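Local coordinates for protein restriction endonuclease LpnPI (Legionella pneumophila subsp. pneumophila str. Philadelphia 1, PDB 4RZL) that probably cuts DNA that carries modified cytosines, this chain being the N-terminal DNA-recognition domain of the longer endonuclease, at residues A[185-190]-A[224-229]. Sequence-based numbering, arbitrary orientation.
Sequences FTILNI and DVLIAP
The carbonyl oxygen Asp224 O takes a short hydrogen bond from Asn189 N, at 2.7 Å. Leu188 CA lies 3.5 Å from Asp224 O, a weak CA-H...O contact. The counterpart bond, Leu226 N to Ile187 O, spans 2.9 Å and is almost straight at 176°. The two bonds flank Leu188 and Val225 and make a single, isolated bridge, in the bond pattern of an antiparallel pair though the chains cross steeply. An inverse gamma turn centred on Asn189, closed by Ile190 N to Leu188 O, then bends the chain away. A third, longer bond joins side chains: Asn189 ND2 reaches Asp224 OD2 at 3.3 Å from above the carboxylate plane, the amide and carboxylate planes standing 82° apart. Both residues hold CG anti to the backbone N (chi1 -176°), which brings the two CG atoms toward each other's side chain. Apolar contacts come from Thr186 and Ile187, on different sides of the chain: Thr186 CG2 meets Val225 CG2 at 3.7 Å, while Thr186 OG1 bonds Gly156 O. Leu226 CD1 lies 4.1 Å from Ile187 CG2. The bridge thus ties the loop following helix 212-220 to the chain where strand 176-187 runs out; Thr186 and Leu188 touch strand 147-155, and Leu188 also packs on Phe214 of that helix.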
ATOM      1  N   PHE A 185      -2.261   6.371   6.619  1.00 11.65           N
ATOM      2  CA  PHE A 185      -0.865   5.941   6.593  1.00 13.55           C
ATOM      3  C   PHE A 185       0.073   7.113   6.360  1.00 18.34           C
ATOM      4  O   PHE A 185      -0.331   8.124   5.786  1.00 13.25           O
ATOM      5  CB  PHE A 185      -0.630   4.907   5.483  1.00 10.29           C
ATOM      6  CG  PHE A 185      -1.406   3.629   5.657  1.00 13.23           C
ATOM      7  CD1 PHE A 185      -2.711   3.515   5.187  1.00 12.60           C
ATOM      8  CD2 PHE A 185      -0.839   2.544   6.299  1.00 12.17           C
ATOM      9  CE1 PHE A 185      -3.423   2.326   5.347  1.00 13.87           C
ATOM     10  CE2 PHE A 185      -1.546   1.351   6.460  1.00 12.71           C
ATOM     11  CZ  PHE A 185      -2.831   1.244   5.983  1.00 11.08           C
ATOM     12  N   THR A 186       1.327   6.939   6.774  1.00 12.10           N
ATOM     13  CA  THR A 186       2.407   7.878   6.500  1.00 11.46           C
ATOM     14  C   THR A 186       3.274   7.363   5.361  1.00 13.18           C
ATOM     15  O   THR A 186       3.704   6.210   5.382  1.00 13.67           O
ATOM     16  CB  THR A 186       3.320   8.076   7.724  1.00 17.32           C
ATOM     17  OG1 THR A 186       2.547   8.549   8.826  1.00 16.47           O
ATOM     18  CG2 THR A 186       4.468   9.053   7.400  1.00 13.22           C
ATOM     19  N   ILE A 187       3.543   8.210   4.375  1.00 12.90           N
ATOM     20  CA  ILE A 187       4.472   7.824   3.324  1.00 12.03           C
ATOM     21  C   ILE A 187       5.891   8.200   3.760  1.00 11.65           C
ATOM     22  O   ILE A 187       6.175   9.351   4.088  1.00 11.96           O
ATOM     23  CB  ILE A 187       4.119   8.484   1.971  1.00 11.53           C
ATOM     24  CG1 ILE A 187       2.700   8.076   1.548  1.00 14.47           C
ATOM     25  CG2 ILE A 187       5.114   8.070   0.903  1.00 11.74           C
ATOM     26  CD1 ILE A 187       2.258   8.653   0.242  1.00 19.22           C
ATOM     27  N   LEU A 188       6.776   7.213   3.769  1.00 13.87           N
ATOM     28  CA  LEU A 188       8.152   7.427   4.216  1.00 13.71           C
ATOM     29  C   LEU A 188       9.037   8.111   3.166  1.00 16.44           C
ATOM     30  O   LEU A 188       8.844   7.948   1.960  1.00 12.75           O
ATOM     31  CB  LEU A 188       8.783   6.098   4.607  1.00 10.54           C
ATOM     32  CG  LEU A 188       8.122   5.341   5.750  1.00 17.34           C
ATOM     33  CD1 LEU A 188       8.796   3.988   5.927  1.00 11.87           C
ATOM     34  CD2 LEU A 188       8.192   6.158   7.039  1.00 12.84           C
ATOM     35  N   ASN A 189      10.033   8.850   3.643  1.00 15.07           N
ATOM     36  CA  ASN A 189      11.010   9.468   2.764  1.00 14.65           C
ATOM     37  C   ASN A 189      11.957   8.413   2.186  1.00 16.60           C
ATOM     38  O   ASN A 189      13.116   8.309   2.581  1.00 18.18           O
ATOM     39  CB  ASN A 189      11.792  10.552   3.522  1.00 15.73           C
ATOM     40  CG  ASN A 189      12.765  11.315   2.631  1.00 24.56           C
ATOM     41  OD1 ASN A 189      12.706  11.237   1.404  1.00 18.52           O
ATOM     42  ND2 ASN A 189      13.674  12.053   3.252  1.00 36.02           N
ATOM     43  N   ILE A 190      11.433   7.617   1.264  1.00 15.94           N
ATOM     44  CA  ILE A 190      12.198   6.606   0.552  1.00 12.68           C
ATOM     45  C   ILE A 190      11.941   6.827  -0.923  1.00 13.92           C
ATOM     46  O   ILE A 190      10.855   6.511  -1.413  1.00 16.74           O
ATOM     47  CB  ILE A 190      11.779   5.179   0.930  1.00 14.63           C
ATOM     48  CG1 ILE A 190      12.059   4.904   2.411  1.00 14.81           C
ATOM     49  CG2 ILE A 190      12.457   4.163   0.006  1.00 12.16           C
ATOM     50  CD1 ILE A 190      11.611   3.532   2.881  1.00 12.19           C
ATOM     51  N   ASP A 224      10.315   9.405   9.189  1.00 17.55           N
ATOM     52  CA  ASP A 224      10.822  10.442   8.293  1.00 20.33           C
ATOM     53  C   ASP A 224       9.850  10.533   7.115  1.00 14.47           C
ATOM     54  O   ASP A 224       9.858   9.682   6.229  1.00 16.50           O
ATOM     55  CB  ASP A 224      12.244  10.115   7.820  1.00 20.76           C
ATOM     56  CG  ASP A 224      12.855  11.213   6.956  1.00 27.11           C
ATOM     57  OD1 ASP A 224      12.319  12.337   6.939  1.00 30.63           O
ATOM     58  OD2 ASP A 224      13.907  10.964   6.329  1.00 32.34           O
ATOM     59  N   VAL A 225       8.988  11.541   7.147  1.00 16.15           N
ATOM     60  CA  VAL A 225       7.869  11.656   6.218  1.00 16.36           C
ATOM     61  C   VAL A 225       8.300  12.271   4.888  1.00 20.06           C
ATOM     62  O   VAL A 225       9.065  13.239   4.862  1.00 16.02           O
ATOM     63  CB  VAL A 225       6.725  12.523   6.813  1.00 16.53           C
ATOM     64  CG1 VAL A 225       5.483  12.475   5.918  1.00 11.82           C
ATOM     65  CG2 VAL A 225       6.379  12.074   8.231  1.00 14.43           C
ATOM     66  N   LEU A 226       7.792  11.715   3.787  1.00 14.23           N
ATOM     67  CA  LEU A 226       7.988  12.302   2.467  1.00 14.50           C
ATOM     68  C   LEU A 226       7.081  13.524   2.331  1.00 15.99           C
ATOM     69  O   LEU A 226       5.889  13.404   2.024  1.00 14.13           O
ATOM     70  CB  LEU A 226       7.700  11.283   1.360  1.00 12.33           C
ATOM     71  CG  LEU A 226       8.435  11.422   0.020  1.00 15.79           C
ATOM     72  CD1 LEU A 226       8.134  10.236  -0.896  1.00 13.79           C
ATOM     73  CD2 LEU A 226       8.103  12.710  -0.682  1.00 19.89           C
ATOM     74  N   ILE A 227       7.651  14.696   2.593  1.00 15.36           N
ATOM     75  CA  ILE A 227       6.939  15.975   2.477  1.00 16.96           C
ATOM     76  C   ILE A 227       7.258  16.646   1.147  1.00 21.12           C
ATOM     77  O   ILE A 227       8.417  16.987   0.895  1.00 21.60           O
ATOM     78  CB  ILE A 227       7.321  16.917   3.624  1.00 18.15           C
ATOM     79  CG1 ILE A 227       6.947  16.282   4.966  1.00 23.01           C
ATOM     80  CG2 ILE A 227       6.647  18.260   3.466  1.00 21.35           C
ATOM     81  CD1 ILE A 227       5.441  16.064   5.116  1.00 25.64           C
ATOM     82  N   ALA A 228       6.251  16.821   0.291  1.00 16.43           N
ATOM     83  CA  ALA A 228       6.499  17.311  -1.076  1.00 14.75           C
ATOM     84  C   ALA A 228       5.552  18.443  -1.505  1.00 18.77           C
ATOM     85  O   ALA A 228       4.531  18.189  -2.151  1.00 16.28           O
ATOM     86  CB  ALA A 228       6.410  16.140  -2.073  1.00 13.57           C
ATOM     87  N   PRO A 229       5.894  19.698  -1.148  1.00 19.04           N
ATOM     88  CA  PRO A 229       5.073  20.867  -1.494  1.00 19.28           C
ATOM     89  C   PRO A 229       4.949  21.060  -3.006  1.00 26.54           C
ATOM     90  O   PRO A 229       5.894  20.779  -3.755  1.00 22.82           O
ATOM     91  CB  PRO A 229       5.821  22.042  -0.840  1.00 20.29           C
ATOM     92  CG  PRO A 229       7.201  21.531  -0.568  1.00 22.39           C
ATOM     93  CD  PRO A 229       7.051  20.060  -0.305  1.00 14.64           C
TER